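PDB 3LOQ: universal stress protein from Archaeoglobus fulgidus, which binds adenosine monophosphate and belongs to the universal stress protein A family, though its cellular role is not established. Local coordinates for residues 37-41 and 160-166; 136-140 and 269-275; 168-174 and 250-256; 204-208 and 236-242. All coordinates share one frame; numbering follows the deposited sequence.

Interaction 1: 37-41 and 160-166; sequences KVLEY and FKHDMVV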
loop_
_atom_site.group_PDB
_atom_site.type_symbol
_atom_site.label_atom_id
_atom_site.label_comp_id
_atom_site.label_asym_id
_atom_site.label_seq_id
_atom_site.Cartn_x
_atom_site.Cartn_y
_atom_site.Cartn_z
ATOM N N LYS A 37 -6.845 -4.459 -9.534
ATOM C CA LYS A 37 -7.013 -3.001 -9.541
ATOM C C LYS A 37 -5.666 -2.324 -9.708
ATOM O O LYS A 37 -5.549 -1.312 -10.409
ATOM C CB LYS A 37 -7.707 -2.505 -8.259
ATOM C CG LYS A 37 -9.136 -2.980 -8.108
ATOM C CD LYS A 37 -9.994 -2.468 -9.270
ATOM C CE LYS A 37 -11.434 -2.961 -9.204
ATOM N NZ LYS A 37 -12.209 -2.498 -10.391
ATOM N N VAL A 38 -4.639 -2.898 -9.081
ATOM C CA VAL A 38 -3.295 -2.323 -9.136
ATOM C C VAL A 38 -2.873 -2.109 -10.588
ATOM O O VAL A 38 -2.143 -1.159 -10.907
ATOM C CB VAL A 38 -2.264 -3.249 -8.478
ATOM C CG1 VAL A 38 -1.019 -2.462 -8.095
ATOM C CG2 VAL A 38 -2.865 -3.941 -7.261
ATOM N N LEU A 39 -3.329 -3.000 -11.468
ATOM C CA LEU A 39 -2.889 -2.986 -12.865
ATOM C C LEU A 39 -3.388 -1.762 -13.628
ATOM O O LEU A 39 -2.849 -1.417 -14.676
ATOM C CB LEU A 39 -3.295 -4.282 -13.584
ATOM C CG LEU A 39 -2.705 -5.539 -12.930
ATOM C CD1 LEU A 39 -3.276 -6.795 -13.539
ATOM C CD2 LEU A 39 -1.191 -5.540 -13.036
ATOM N N GLU A 40 -4.408 -1.096 -13.102
ATOM C CA GLU A 40 -4.901 0.118 -13.742
ATOM C C GLU A 40 -3.951 1.299 -13.516
ATOM O O GLU A 40 -4.062 2.331 -14.171
ATOM C CB GLU A 40 -6.317 0.443 -13.260
ATOM C CG GLU A 40 -7.417 -0.293 -14.022
ATOM C CD GLU A 40 -8.489 -0.889 -13.110
ATOM O OE1 GLU A 40 -9.505 -0.211 -12.828
ATOM O OE2 GLU A 40 -8.318 -2.053 -12.684
ATOM N N TYR A 41 -3.003 1.134 -12.599
ATOM C CA TYR A 41 -2.123 2.229 -12.218
ATOM C C TYR A 41 -0.704 2.044 -12.746
ATOM O O TYR A 41 0.218 2.738 -12.318
ATOM C CB TYR A 41 -2.101 2.363 -10.693
ATOM C CG TYR A 41 -3.415 2.859 -10.122
ATOM C CD1 TYR A 41 -4.424 1.974 -9.765
ATOM C CD2 TYR A 41 -3.650 4.220 -9.964
ATOM C CE1 TYR A 41 -5.632 2.438 -9.253
ATOM C CE2 TYR A 41 -4.844 4.690 -9.443
ATOM C CZ TYR A 41 -5.833 3.800 -9.091
ATOM O OH TYR A 41 -7.024 4.279 -8.579
ATOM N N PHE A 160 -4.710 -1.032 -3.074
ATOM C CA PHE A 160 -5.547 -0.512 -4.146
ATOM C C PHE A 160 -6.893 -1.234 -4.149
ATOM O O PHE A 160 -6.926 -2.466 -4.111
ATOM C CB PHE A 160 -4.860 -0.735 -5.485
ATOM C CG PHE A 160 -3.626 0.098 -5.675
ATOM C CD1 PHE A 160 -3.662 1.230 -6.467
ATOM C CD2 PHE A 160 -2.433 -0.252 -5.056
ATOM C CE1 PHE A 160 -2.538 1.999 -6.654
ATOM C CE2 PHE A 160 -1.306 0.517 -5.229
ATOM C CZ PHE A 160 -1.358 1.652 -6.037
ATOM N N LYS A 161 -7.991 -0.476 -4.182
ATOM C CA LYS A 161 -9.337 -1.066 -4.288
ATOM C C LYS A 161 -10.139 -0.553 -5.498
ATOM O O LYS A 161 -11.006 -1.263 -6.021
ATOM C CB LYS A 161 -10.154 -0.836 -3.007
ATOM C CG LYS A 161 -9.498 -1.397 -1.752
ATOM C CD LYS A 161 -10.476 -1.415 -0.603
ATOM C CE LYS A 161 -10.144 -0.347 0.411
ATOM N NZ LYS A 161 -10.183 1.052 -0.074
ATOM N N HIS A 162 -9.848 0.676 -5.925
ATOM C CA HIS A 162 -10.622 1.334 -6.969
ATOM C C HIS A 162 -9.736 2.096 -7.943
ATOM O O HIS A 162 -8.550 2.330 -7.681
ATOM C CB HIS A 162 -11.648 2.285 -6.355
ATOM C CG HIS A 162 -12.627 1.604 -5.453
ATOM N ND1 HIS A 162 -13.463 0.597 -5.892
ATOM C CD2 HIS A 162 -12.906 1.775 -4.140
ATOM C CE1 HIS A 162 -14.209 0.174 -4.886
ATOM N NE2 HIS A 162 -13.894 0.876 -3.813
ATOM N N ASP A 163 -10.331 2.500 -9.059
ATOM C CA ASP A 163 -9.589 3.135 -10.136
ATOM C C ASP A 163 -9.928 4.626 -10.264
ATOM O O ASP A 163 -9.748 5.240 -11.318
ATOM C CB ASP A 163 -9.805 2.377 -11.461
ATOM C CG ASP A 163 -11.256 2.459 -11.987
ATOM O OD1 ASP A 163 -12.012 3.381 -11.593
ATOM O OD2 ASP A 163 -11.633 1.599 -12.821
HETATM N N MSE A 164 -10.413 5.212 -9.176
HETATM C CA MSE A 164 -10.855 6.601 -9.217
HETATM C C MSE A 164 -9.772 7.606 -9.631
HETATM O O MSE A 164 -10.077 8.669 -10.168
HETATM C CB MSE A 164 -11.475 7.020 -7.880
HETATM C CG MSE A 164 -12.110 8.418 -7.925
HETATM SE SE MSE A 164 -12.915 9.005 -6.246
HETATM C CE MSE A 164 -14.310 7.634 -6.099
ATOM N N VAL A 165 -8.509 7.293 -9.379
ATOM C CA VAL A 165 -7.471 8.285 -9.651
ATOM C C VAL A 165 -6.321 7.799 -10.548
ATOM O O VAL A 165 -5.173 8.226 -10.377
ATOM C CB VAL A 165 -6.929 8.910 -8.340
ATOM C CG1 VAL A 165 -7.989 9.805 -7.715
ATOM C CG2 VAL A 165 -6.482 7.825 -7.357
ATOM N N VAL A 166 -6.624 6.935 -11.523
ATOM C CA VAL A 166 -5.583 6.485 -12.445
ATOM C C VAL A 166 -5.040 7.667 -13.244
ATOM O O VAL A 166 -5.769 8.617 -13.550
ATOM C CB VAL A 166 -6.048 5.349 -13.373
ATOM C CG1 VAL A 166 -6.473 4.134 -12.537
ATOM C CG2 VAL A 166 -7.172 5.821 -14.246
#
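The phenol oxygen of Tyr41 is gripped by the loop 160-166 at two points: OH donates to His162 O at 2.6 Å and accepts a long, weak bond from Val165 N. The carbonyl of His162 lies at the edge of the ring, in its plane, while the two faces are taken by carbon. Val166 CG1 sits over the centre of one face, 3.5 Å from the ring centroid, as a CH-pi contact. Against the opposite face comes Phe160, whose CD1 lies 3.5 Å from Tyr41 CD1, the two ring planes inclined at 52°. Phe160 is itself covered by Val38 CG1, turned anti to the backbone N (chi1 -160°) and placed over the ring face near its rim. Farther out, Lys37 lays its aliphatic chain along Lys161 O, with CG 3.3 Å from that oxygen. The tyrosine, at the N-cap position of helix 42-47, thus ties the turn before it to the chain leaving strand 157-160 of the first universal stress protein domain, near its AMP pocket.

Interaction 2: 136-140 and 269-275; sequences KFKKI and ILGSTSE. With ACT (acetate ion), chain K.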
loop_
_atom_site.group_PDB
_atom_site.type_symbol
_atom_site.label_atom_id
_atom_site.label_comp_id
_atom_site.label_asym_id
_atom_site.label_seq_id
_atom_site.Cartn_x
_atom_site.Cartn_y
_atom_site.Cartn_z
ATOM N N LYS A 136 -14.408 -4.926 9.570
ATOM C CA LYS A 136 -13.596 -5.483 10.650
ATOM C C LYS A 136 -14.080 -6.904 10.969
ATOM O O LYS A 136 -13.283 -7.837 11.046
ATOM C CB LYS A 136 -13.670 -4.607 11.911
ATOM C CG LYS A 136 -12.850 -3.296 11.869
ATOM C CD LYS A 136 -13.188 -2.459 13.110
ATOM C CE LYS A 136 -12.480 -1.091 13.118
ATOM N NZ LYS A 136 -11.095 -1.190 12.550
ATOM N N PHE A 137 -15.390 -7.058 11.125
ATOM C CA PHE A 137 -15.983 -8.348 11.475
ATOM C C PHE A 137 -15.635 -9.428 10.466
ATOM O O PHE A 137 -15.209 -10.519 10.845
ATOM C CB PHE A 137 -17.509 -8.230 11.631
ATOM C CG PHE A 137 -18.250 -9.565 11.580
ATOM C CD1 PHE A 137 -18.009 -10.560 12.533
ATOM C CD2 PHE A 137 -19.214 -9.807 10.603
ATOM C CE1 PHE A 137 -18.715 -11.794 12.509
ATOM C CE2 PHE A 137 -19.925 -11.039 10.556
ATOM C CZ PHE A 137 -19.678 -12.030 11.522
ATOM N N LYS A 138 -15.824 -9.133 9.183
ATOM C CA LYS A 138 -15.542 -10.114 8.154
ATOM C C LYS A 138 -14.047 -10.382 8.085
ATOM O O LYS A 138 -13.635 -11.497 7.821
ATOM C CB LYS A 138 -16.076 -9.659 6.788
ATOM C CG LYS A 138 -17.596 -9.753 6.643
ATOM C CD LYS A 138 -18.072 -11.178 6.733
ATOM C CE LYS A 138 -19.592 -11.270 6.632
ATOM N NZ LYS A 138 -20.082 -10.883 5.276
ATOM N N LYS A 139 -13.224 -9.361 8.300
ATOM C CA LYS A 139 -11.781 -9.595 8.322
ATOM C C LYS A 139 -11.432 -10.624 9.414
ATOM O O LYS A 139 -10.650 -11.554 9.205
ATOM C CB LYS A 139 -11.013 -8.285 8.538
ATOM C CG LYS A 139 -10.866 -7.428 7.286
ATOM C CD LYS A 139 -9.811 -6.341 7.483
ATOM C CE LYS A 139 -9.674 -5.443 6.258
ATOM N NZ LYS A 139 -10.749 -4.424 6.248
ATOM N N ILE A 140 -12.048 -10.472 10.571
ATOM C CA ILE A 140 -11.770 -11.361 11.678
ATOM C C ILE A 140 -12.369 -12.730 11.430
ATOM O O ILE A 140 -11.705 -13.750 11.599
ATOM C CB ILE A 140 -12.274 -10.753 12.994
ATOM C CG1 ILE A 140 -11.396 -9.549 13.350
ATOM C CG2 ILE A 140 -12.283 -11.789 14.106
ATOM C CD1 ILE A 140 -12.139 -8.454 14.117
ATOM N N ILE A 269 -6.562 -5.026 13.332
ATOM C CA ILE A 269 -7.874 -4.983 12.681
ATOM C C ILE A 269 -8.889 -4.244 13.537
ATOM O O ILE A 269 -9.635 -3.393 13.050
ATOM C CB ILE A 269 -8.408 -6.398 12.405
ATOM C CG1 ILE A 269 -7.631 -7.029 11.261
ATOM C CG2 ILE A 269 -9.870 -6.347 12.050
ATOM C CD1 ILE A 269 -7.672 -8.558 11.257
ATOM N N LEU A 270 -8.888 -4.574 14.823
ATOM C CA LEU A 270 -9.876 -4.075 15.765
ATOM C C LEU A 270 -9.739 -2.577 15.957
ATOM O O LEU A 270 -10.734 -1.846 15.931
ATOM C CB LEU A 270 -9.692 -4.771 17.113
ATOM C CG LEU A 270 -10.838 -5.553 17.748
ATOM C CD1 LEU A 270 -11.914 -5.870 16.747
ATOM C CD2 LEU A 270 -10.300 -6.822 18.383
ATOM N N GLY A 271 -8.509 -2.108 16.154
ATOM C CA GLY A 271 -8.336 -0.728 16.562
ATOM C C GLY A 271 -7.279 0.124 15.878
ATOM O O GLY A 271 -7.019 1.231 16.328
ATOM N N SER A 272 -6.654 -0.351 14.811
ATOM C CA SER A 272 -5.631 0.492 14.196
ATOM C C SER A 272 -6.247 1.609 13.350
ATOM O O SER A 272 -7.350 1.483 12.828
ATOM C CB SER A 272 -4.623 -0.324 13.379
ATOM O OG SER A 272 -5.118 -0.673 12.096
ATOM N N THR A 273 -5.520 2.706 13.239
ATOM C CA THR A 273 -5.906 3.830 12.402
ATOM C C THR A 273 -5.834 3.432 10.930
ATOM O O THR A 273 -6.650 3.853 10.125
ATOM C CB THR A 273 -4.967 5.010 12.679
ATOM O OG1 THR A 273 -5.203 5.470 14.011
ATOM C CG2 THR A 273 -5.185 6.153 11.713
ATOM N N SER A 274 -4.847 2.610 10.595
ATOM C CA SER A 274 -4.627 2.195 9.222
ATOM C C SER A 274 -5.746 1.290 8.690
ATOM O O SER A 274 -6.116 1.390 7.525
ATOM C CB SER A 274 -3.286 1.473 9.102
ATOM O OG SER A 274 -3.334 0.230 9.783
ATOM N N GLU A 275 -6.274 0.390 9.516
ATOM C CA GLU A 275 -7.319 -0.492 9.013
ATOM C C GLU A 275 -8.545 0.335 8.608
ATOM O O GLU A 275 -9.107 0.134 7.525
ATOM C CB GLU A 275 -7.706 -1.592 10.019
ATOM C CG GLU A 275 -8.644 -2.673 9.405
ATOM C CD GLU A 275 -10.094 -2.199 9.272
ATOM O OE1 GLU A 275 -10.485 -1.267 10.013
ATOM O OE2 GLU A 275 -10.842 -2.753 8.434
HETATM C C ACT K . -1.747 2.530 12.142
HETATM O O ACT K . -2.675 2.670 12.981
HETATM O OXT ACT K . -1.429 1.332 11.862
HETATM C CH3 ACT K . -1.072 3.740 11.526
#
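Lys136 and Lys139, one helical turn apart on helix 136-142, hold the carboxylate of Glu275 between them in a salt-bridge network. Lys136 NZ approaches OE1 of Glu275 from above the carboxylate plane at 2.6 Å. Lys139 NZ reaches OE2 of Glu275 at 2.8 Å on the anti lone pair, coming from the opposite direction to the glutamate chain. Arg279 adds a further salt bridge to OE1, and Ala134 O takes a hydrogen bond from Lys139 NZ. Lys136 NZ also donates to a neutral acceptor, Ile269 O, at 2.7 Å, nearly in line with the carbonyl. The bend at the last torsion of Lys136 (chi4 -37°) turns the ammonium toward both acceptors.

The apolar part centres on Ile140, whose CD1 lies 3.7 Å from Ile269 CG2 and equally near Leu270 CD1. Ser272 caps the following helix, its OG accepting from Glu275 N at 3.0 Å, while an acetate, probably from the crystallisation liquor, binds weakly at Thr273 N and Ser274 N. With three basic groups round one buried carboxylate, Glu275 is likely to stay ionised and to offset positive charge where the two domains meet beside the AMP site.

Interaction 3: 168-174 and 250-256; sequences SLFDRVL and INATTIF
Strands 172-174 and 254-256 run parallel in the sheet of the second universal stress protein domain, an alpha/beta fold, with Leu174 N donating to Thr254 O at 3.1 Å and Leu174 O accepting from Phe256 N at 2.8 Å. Just before strand 254-256, Thr253 N donates to Arg172 O. Arg172 bends at chi2 and chi3 to bring NH1 2.7 Å from Asn251 O, while Thr253 CG2 lies over one face of its guanidinium. A leucine in place of Arg172 would probably leave Asn251 O without this donor and strip the methyl of Thr253 of the flat group beneath it. On one side of the sheet Val173 CG1 stands over the centre of the Phe256 ring, whose edge meets Phe170 CE1; on the other, Leu174 CB packs 3.6 Å from Ala252 CB. Placed between its own backbone N and carbonyl carbon (chi1 53°), Thr253 OG1 accepts from Arg172 N at 2.9 Å, with an angle of 164° at the hydrogen.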
loop_
_atom_site.group_PDB
_atom_site.type_symbol
_atom_site.label_atom_id
_atom_site.label_comp_id
_atom_site.label_asym_id
_atom_site.label_seq_id
_atom_site.Cartn_x
_atom_site.Cartn_y
_atom_site.Cartn_z
ATOM N N SER A 168 -3.434 9.922 -12.065
ATOM C CA SER A 168 -3.419 11.068 -11.159
ATOM C C SER A 168 -2.942 10.656 -9.776
ATOM O O SER A 168 -3.044 11.422 -8.818
ATOM C CB SER A 168 -4.818 11.660 -11.042
ATOM O OG SER A 168 -5.244 12.135 -12.290
ATOM N N LEU A 169 -2.429 9.440 -9.680
ATOM C CA LEU A 169 -2.143 8.836 -8.389
ATOM C C LEU A 169 -1.360 9.768 -7.447
ATOM O O LEU A 169 -1.754 9.975 -6.296
ATOM C CB LEU A 169 -1.414 7.512 -8.580
ATOM C CG LEU A 169 -1.223 6.734 -7.269
ATOM C CD1 LEU A 169 -2.552 6.520 -6.576
ATOM C CD2 LEU A 169 -0.556 5.419 -7.535
ATOM N N PHE A 170 -0.272 10.348 -7.935
ATOM C CA PHE A 170 0.544 11.204 -7.076
ATOM C C PHE A 170 0.358 12.699 -7.273
ATOM O O PHE A 170 1.270 13.458 -6.966
ATOM C CB PHE A 170 2.024 10.865 -7.233
ATOM C CG PHE A 170 2.322 9.415 -7.066
ATOM C CD1 PHE A 170 2.120 8.789 -5.832
ATOM C CD2 PHE A 170 2.800 8.665 -8.132
ATOM C CE1 PHE A 170 2.403 7.432 -5.669
ATOM C CE2 PHE A 170 3.088 7.315 -7.981
ATOM C CZ PHE A 170 2.884 6.692 -6.744
ATOM N N ASP A 171 -0.799 13.136 -7.772
ATOM C CA ASP A 171 -1.015 14.578 -7.966
ATOM C C ASP A 171 -1.182 15.337 -6.647
ATOM O O ASP A 171 -0.646 16.421 -6.482
ATOM C CB ASP A 171 -2.216 14.862 -8.877
ATOM C CG ASP A 171 -1.963 14.484 -10.323
ATOM O OD1 ASP A 171 -0.859 13.982 -10.638
ATOM O OD2 ASP A 171 -2.883 14.683 -11.146
ATOM N N ARG A 172 -1.948 14.770 -5.720
ATOM C CA ARG A 172 -2.173 15.396 -4.423
ATOM C C ARG A 172 -1.961 14.328 -3.357
ATOM O O ARG A 172 -2.829 13.497 -3.094
ATOM C CB ARG A 172 -3.589 15.997 -4.330
ATOM C CG ARG A 172 -3.797 17.361 -5.037
ATOM C CD ARG A 172 -5.253 17.523 -5.563
ATOM N NE ARG A 172 -5.331 17.188 -6.989
ATOM C CZ ARG A 172 -6.230 16.380 -7.546
ATOM N NH1 ARG A 172 -7.177 15.809 -6.815
ATOM N NH2 ARG A 172 -6.181 16.140 -8.850
ATOM N N VAL A 173 -0.778 14.319 -2.775
ATOM C CA VAL A 173 -0.452 13.310 -1.789
ATOM C C VAL A 173 -0.705 13.843 -0.393
ATOM O O VAL A 173 -0.196 14.900 -0.031
ATOM C CB VAL A 173 0.999 12.881 -1.924
ATOM C CG1 VAL A 173 1.350 11.831 -0.854
ATOM C CG2 VAL A 173 1.233 12.349 -3.336
ATOM N N LEU A 174 -1.524 13.116 0.363
ATOM C CA LEU A 174 -1.817 13.429 1.758
ATOM C C LEU A 174 -1.055 12.486 2.703
ATOM O O LEU A 174 -1.204 11.257 2.643
ATOM C CB LEU A 174 -3.320 13.305 2.028
ATOM C CG LEU A 174 -3.768 13.483 3.484
ATOM C CD1 LEU A 174 -3.346 14.832 4.096
ATOM C CD2 LEU A 174 -5.263 13.291 3.595
ATOM N N ILE A 250 -9.560 18.212 0.420
ATOM C CA ILE A 250 -8.562 18.709 -0.524
ATOM C C ILE A 250 -8.466 17.798 -1.748
ATOM O O ILE A 250 -7.593 17.969 -2.596
ATOM C CB ILE A 250 -7.176 18.718 0.106
ATOM C CG1 ILE A 250 -6.816 17.301 0.559
ATOM C CG2 ILE A 250 -7.100 19.672 1.286
ATOM C CD1 ILE A 250 -5.595 17.258 1.431
ATOM N N ASN A 251 -9.354 16.818 -1.832
ATOM C CA ASN A 251 -9.282 15.811 -2.893
ATOM C C ASN A 251 -7.916 15.150 -3.124
ATOM O O ASN A 251 -7.450 15.055 -4.253
ATOM C CB ASN A 251 -9.837 16.376 -4.195
ATOM C CG ASN A 251 -11.335 16.324 -4.226
ATOM O OD1 ASN A 251 -11.928 15.239 -4.356
ATOM N ND2 ASN A 251 -11.972 17.483 -4.058
ATOM N N ALA A 252 -7.287 14.678 -2.053
ATOM C CA ALA A 252 -6.029 13.974 -2.174
ATOM C C ALA A 252 -6.202 12.785 -3.114
ATOM O O ALA A 252 -7.241 12.138 -3.114
ATOM C CB ALA A 252 -5.553 13.504 -0.787
ATOM N N THR A 253 -5.179 12.487 -3.907
ATOM C CA THR A 253 -5.217 11.342 -4.823
ATOM C C THR A 253 -4.636 10.045 -4.212
ATOM O O THR A 253 -4.835 8.948 -4.736
ATOM C CB THR A 253 -4.457 11.681 -6.109
ATOM O OG1 THR A 253 -3.145 12.150 -5.774
ATOM C CG2 THR A 253 -5.180 12.791 -6.862
ATOM N N THR A 254 -3.912 10.166 -3.104
ATOM C CA THR A 254 -3.434 8.985 -2.402
ATOM C C THR A 254 -3.114 9.399 -0.974
ATOM O O THR A 254 -2.898 10.580 -0.703
ATOM C CB THR A 254 -2.212 8.360 -3.109
ATOM O OG1 THR A 254 -1.870 7.102 -2.505
ATOM C CG2 THR A 254 -1.025 9.278 -3.031
ATOM N N ILE A 255 -3.128 8.442 -0.056
ATOM C CA ILE A 255 -2.773 8.721 1.330
ATOM C C ILE A 255 -1.530 7.920 1.689
ATOM O O ILE A 255 -1.481 6.717 1.438
ATOM C CB ILE A 255 -3.892 8.309 2.286
ATOM C CG1 ILE A 255 -5.123 9.183 2.075
ATOM C CG2 ILE A 255 -3.422 8.441 3.728
ATOM C CD1 ILE A 255 -6.402 8.584 2.671
ATOM N N PHE A 256 -0.513 8.588 2.239
ATOM C CA PHE A 256 0.687 7.898 2.700
ATOM C C PHE A 256 0.642 7.911 4.216
ATOM O O PHE A 256 0.242 8.914 4.820
ATOM C CB PHE A 256 1.961 8.600 2.251
ATOM C CG PHE A 256 2.352 8.341 0.822
ATOM C CD1 PHE A 256 1.436 7.869 -0.101
ATOM C CD2 PHE A 256 3.652 8.609 0.393
ATOM C CE1 PHE A 256 1.802 7.645 -1.434
ATOM C CE2 PHE A 256 4.028 8.391 -0.929
ATOM C CZ PHE A 256 3.095 7.907 -1.845
#

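Interaction 4: 204-208 and 236-242; sequences IHVSE and SGTPHKA
Val206 spreads its two methyls over the start of helix 239-249, CG1 lying 3.3 Å from Gly237 O and CG2 reaching Ala242 CB at 3.9 Å. With CG1 anti to the backbone N and CG2 anti to the carbonyl carbon (chi1 -175°), the fork straddles the approach to the helix: CG1 takes the loop carbonyl and also nears Pro239 CG, while CG2 goes on to the first turn and meets Pro239 CA. Ile204, two residues back on the same strand, continues this apolar strip. Its CD1, at the end of an extended chain, lies 4.2 Å from Ala242 CB and 3.5 Å from Ala242 O. A serine in place of Val206 would probably open a gap between the strand and the first helical turn, leaving Ala242 CB and Pro239 with less to pack against.

Beyond the strand end the contact turns polar. Glu208 folds back at chi2 (59°) and puts OE1 2.8 Å from Gly237 N, which meets it on the syn side but 31° out of the carboxylate plane; Ser236 OG adds a weak bond to the same oxygen. This glutamate is poorly ordered, so its grip is less certain than the apolar contact. Strand 230-235 runs beside strand 200-206, and the segment 236-242 carries the chain from it into the helix of a beta-alpha-beta crossover. Carbon contacts therefore seat the helix start on the sheet, and the Glu208 carboxylate probably adds a looser polar tie at the surface.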
loop_
_atom_site.group_PDB
_atom_site.type_symbol
_atom_site.label_atom_id
_atom_site.label_comp_id
_atom_site.label_asym_id
_atom_site.label_seq_id
_atom_site.Cartn_x
_atom_site.Cartn_y
_atom_site.Cartn_z
ATOM N N ILE A 204 -1.210 15.996 7.217
ATOM C CA ILE A 204 -2.132 16.158 8.336
ATOM C C ILE A 204 -1.585 15.531 9.619
ATOM O O ILE A 204 -1.094 14.404 9.614
ATOM C CB ILE A 204 -3.534 15.588 8.030
ATOM C CG1 ILE A 204 -4.460 15.761 9.242
ATOM C CG2 ILE A 204 -3.451 14.112 7.609
ATOM C CD1 ILE A 204 -5.917 15.368 8.974
ATOM N N HIS A 205 -1.661 16.262 10.723
ATOM C CA HIS A 205 -1.354 15.658 12.016
ATOM C C HIS A 205 -2.565 15.795 12.923
ATOM O O HIS A 205 -3.107 16.887 13.087
ATOM C CB HIS A 205 -0.135 16.308 12.661
ATOM C CG HIS A 205 0.084 15.912 14.089
ATOM N ND1 HIS A 205 0.295 14.604 14.474
ATOM C CD2 HIS A 205 0.155 16.651 15.218
ATOM C CE1 HIS A 205 0.477 14.556 15.785
ATOM N NE2 HIS A 205 0.398 15.788 16.259
ATOM N N VAL A 206 -2.999 14.686 13.502
ATOM C CA VAL A 206 -4.155 14.710 14.379
ATOM C C VAL A 206 -3.685 14.716 15.817
ATOM O O VAL A 206 -2.840 13.905 16.187
ATOM C CB VAL A 206 -5.004 13.437 14.209
ATOM C CG1 VAL A 206 -6.265 13.535 15.037
ATOM C CG2 VAL A 206 -5.322 13.178 12.743
ATOM N N SER A 207 -4.223 15.617 16.628
ATOM C CA SER A 207 -4.131 15.468 18.081
ATOM C C SER A 207 -4.866 16.573 18.803
ATOM O O SER A 207 -4.789 17.740 18.405
ATOM C CB SER A 207 -2.682 15.417 18.569
ATOM O OG SER A 207 -2.604 14.769 19.833
ATOM N N GLU A 208 -5.580 16.186 19.861
ATOM C CA GLU A 208 -6.230 17.121 20.779
ATOM C C GLU A 208 -5.190 18.081 21.336
ATOM O O GLU A 208 -5.318 19.300 21.204
ATOM C CB GLU A 208 -6.910 16.363 21.924
ATOM C CG GLU A 208 -8.289 15.806 21.584
ATOM C CD GLU A 208 -8.272 14.838 20.412
ATOM O OE1 GLU A 208 -9.204 14.899 19.585
ATOM O OE2 GLU A 208 -7.335 14.019 20.312
ATOM N N SER A 236 -8.195 17.831 14.895
ATOM C CA SER A 236 -8.569 17.245 16.158
ATOM C C SER A 236 -9.455 16.038 15.871
ATOM O O SER A 236 -9.981 15.889 14.766
ATOM C CB SER A 236 -9.325 18.294 16.982
ATOM O OG SER A 236 -9.556 17.858 18.308
ATOM N N GLY A 237 -9.617 15.167 16.857
ATOM C CA GLY A 237 -10.630 14.133 16.764
ATOM C C GLY A 237 -10.067 12.751 16.553
ATOM O O GLY A 237 -8.876 12.522 16.725
ATOM N N THR A 238 -10.942 11.822 16.197
ATOM C CA THR A 238 -10.525 10.470 15.868
ATOM C C THR A 238 -9.648 10.512 14.626
ATOM O O THR A 238 -10.042 11.058 13.596
ATOM C CB THR A 238 -11.735 9.554 15.619
ATOM O OG1 THR A 238 -12.597 9.595 16.760
ATOM C CG2 THR A 238 -11.289 8.129 15.396
ATOM N N PRO A 239 -8.442 9.952 14.734
ATOM C CA PRO A 239 -7.487 9.997 13.629
ATOM C C PRO A 239 -8.040 9.537 12.284
ATOM O O PRO A 239 -7.923 10.277 11.304
ATOM C CB PRO A 239 -6.364 9.087 14.114
ATOM C CG PRO A 239 -6.357 9.330 15.618
ATOM C CD PRO A 239 -7.829 9.432 15.974
ATOM N N HIS A 240 -8.639 8.359 12.213
ATOM C CA HIS A 240 -9.083 7.891 10.911
ATOM C C HIS A 240 -10.155 8.799 10.329
ATOM O O HIS A 240 -10.285 8.908 9.116
ATOM C CB HIS A 240 -9.538 6.427 10.948
ATOM C CG HIS A 240 -10.862 6.208 11.606
ATOM N ND1 HIS A 240 -10.982 5.764 12.905
ATOM C CD2 HIS A 240 -12.126 6.342 11.133
ATOM C CE1 HIS A 240 -12.265 5.650 13.210
ATOM N NE2 HIS A 240 -12.978 5.994 12.153
ATOM N N LYS A 241 -10.913 9.458 11.199
ATOM C CA LYS A 241 -11.981 10.342 10.756
ATOM C C LYS A 241 -11.411 11.623 10.188
ATOM O O LYS A 241 -11.824 12.075 9.112
ATOM C CB LYS A 241 -12.933 10.670 11.908
ATOM C CG LYS A 241 -13.966 9.581 12.175
ATOM C CD LYS A 241 -14.831 9.932 13.378
ATOM C CE LYS A 241 -15.873 8.862 13.646
ATOM N NZ LYS A 241 -16.679 9.188 14.853
ATOM N N ALA A 242 -10.465 12.211 10.917
ATOM C CA ALA A 242 -9.848 13.456 10.475
ATOM C C ALA A 242 -9.070 13.263 9.173
ATOM O O ALA A 242 -9.103 14.108 8.285
ATOM C CB ALA A 242 -8.955 14.030 11.566
#

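In the fold
Interactions 1 and 2 lie by the AMP pocket: the side chain of Val38 is about 7 Å from the nucleotide and that of Lys139 about 5 Å. Their centres are 22 Å apart and their nearest atoms about 7 Å, so they do not touch. Interactions 3 and 4 lie away from the AMP-binding residues, in the second half of the molecule, where neighbouring strands 172-176 and 200-206 bring Leu174 CD1 to 3.6 Å from Ile204 CG2. Interaction 1 meets interaction 3 through Val165 CG2 and Thr253 O, 3.3 Å apart, linking the two halves. Interaction 2 touches interaction 4 where Thr273 OG1 lies 3.8 Å from Pro239 CB.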